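Geranylgeranyl pyrophosphate synthase (Corynebacterium glutamicum, PDB 3LMD) makes geranylgeranyl pyrophosphate as an isoprenyl diphosphate synthase of the FPP/GGPP synthase family, by magnesium-dependent condensation of isopentenyl diphosphate with an allylic diphosphate. Local coordinates at the interface of chains A and B. Numbering follows the deposited sequence. Chains: chain A/B, Geranylgeranyl pyrophosphate synthase.

The interface of chains A and B. Residues chain A 147-148, 151-152, 165; chain B 151, 162, 165-166, 169.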
# COMPACT_ATOMS: atom_id res chain seq x y z
N LEU A 147 2.84 -0.40 -5.27
CA LEU A 147 2.89 0.93 -4.63
C LEU A 147 4.34 1.36 -4.38
O LEU A 147 4.69 2.53 -4.57
CB LEU A 147 2.05 0.96 -3.32
CG LEU A 147 0.56 0.67 -3.66
CD1 LEU A 147 -0.30 0.30 -2.47
CD2 LEU A 147 -0.13 1.82 -4.46
N ALA A 148 5.21 0.43 -4.00
CA ALA A 148 6.63 0.79 -3.83
C ALA A 148 7.25 1.21 -5.19
O ALA A 148 8.01 2.18 -5.25
CB ALA A 148 7.45 -0.37 -3.23
N SER A 151 6.04 4.69 -6.06
CA SER A 151 6.74 5.71 -5.27
C SER A 151 8.13 6.00 -5.82
O SER A 151 8.59 7.16 -5.80
CB SER A 151 6.86 5.27 -3.80
OG SER A 151 5.57 5.08 -3.27
N GLY A 152 8.83 4.96 -6.27
CA GLY A 152 10.15 5.15 -6.91
C GLY A 152 10.05 6.14 -8.06
O GLY A 152 10.83 7.12 -8.14
N PHE A 165 -0.73 12.39 -5.52
CA PHE A 165 -0.90 10.94 -5.32
C PHE A 165 -1.48 10.62 -3.94
O PHE A 165 -2.41 9.81 -3.80
CB PHE A 165 0.46 10.20 -5.48
CG PHE A 165 0.42 8.76 -5.02
CD1 PHE A 165 -0.02 7.76 -5.88
CD2 PHE A 165 0.73 8.42 -3.71
CE1 PHE A 165 -0.08 6.42 -5.43
CE2 PHE A 165 0.66 7.10 -3.26
CZ PHE A 165 0.24 6.09 -4.13
N SER B 151 2.47 9.09 2.53
CA SER B 151 2.84 9.80 1.30
C SER B 151 2.54 11.30 1.40
O SER B 151 3.32 12.12 0.87
CB SER B 151 2.09 9.22 0.10
OG SER B 151 2.41 7.85 -0.04
N VAL B 162 11.22 10.44 -0.45
CA VAL B 162 10.32 9.57 -1.21
C VAL B 162 11.11 8.42 -1.88
O VAL B 162 10.68 7.28 -1.87
CB VAL B 162 9.52 10.35 -2.29
CG1 VAL B 162 8.62 9.42 -3.13
CG2 VAL B 162 8.63 11.46 -1.62
N PHE B 165 12.12 6.06 0.80
CA PHE B 165 10.92 5.30 1.17
C PHE B 165 10.63 4.20 0.15
O PHE B 165 10.34 3.04 0.52
CB PHE B 165 9.69 6.23 1.28
CG PHE B 165 8.37 5.48 1.38
CD1 PHE B 165 7.91 5.02 2.61
CD2 PHE B 165 7.66 5.16 0.24
CE1 PHE B 165 6.70 4.31 2.69
CE2 PHE B 165 6.46 4.43 0.31
CZ PHE B 165 5.99 3.99 1.55
N ALA B 166 10.69 4.54 -1.13
CA ALA B 166 10.38 3.56 -2.17
C ALA B 166 11.27 2.32 -2.02
O ALA B 166 10.79 1.17 -2.12
CB ALA B 166 10.52 4.18 -3.56
N PHE B 169 10.43 0.54 1.59
CA PHE B 169 9.15 -0.14 1.53
C PHE B 169 9.19 -1.34 0.56
O PHE B 169 8.70 -2.41 0.88
CB PHE B 169 8.04 0.86 1.17
CG PHE B 169 6.67 0.26 1.20
CD1 PHE B 169 6.19 -0.37 2.34
CD2 PHE B 169 5.87 0.29 0.07
CE1 PHE B 169 4.93 -0.94 2.37
CE2 PHE B 169 4.58 -0.29 0.10
CZ PHE B 169 4.14 -0.91 1.25
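B:Ala166 meets A:Gly152 where helix 159-181 of one subunit packs on helix 132-157 of the other, a worked example of small residues letting two helices come close. The methyl CB of B:Ala166 lies 3.5 Å from CA of A:Gly152 and 3.3 Å from its backbone N, resting on bare main chain. The same methyl touches CB of A:Ser151 at 3.8 Å, which makes it a shared point of contact for two consecutive residues. One turn earlier on the A helix and about one turn later on the B helix, CB of A:Ala148 packs against the ring carbon CD2 of B:Phe169 at 3.7 Å. With CG anti to its backbone N (chi1 -176°), the B:Phe169 ring extends along the surface of the partner helix, from A:Ala148 towards A:Leu147, and touches it with the CD2 edge, while CB of B:Phe169 covers the rim of one face of B:Phe165. CG1 of B:Val162 adds a contact to the carbonyl O of A:Ser151 at 3.5 Å.

The polar part is carried by serine beside an aromatic edge. OG of A:Ser151 sits in the ring plane of B:Phe165, 3.7 Å from CE2, so the hydroxyl meets the edge rather than the face. Within its own helix this OG hydrogen-bonds to the carbonyl O of A:Leu147 at 3.0 Å, with the donor tilted 32° from the carbonyl plane. A chi1 of -60° places OG beside its backbone N, and the bond back to the preceding turn restrains its rotation. Across the two-fold axis, B:Ser151 presents its OG likewise to the edge of A:Phe165.

Dimers are typical of this all-helical prenyl synthase family, and the patch, with its symmetry twin, probably helps hold the two subunits together.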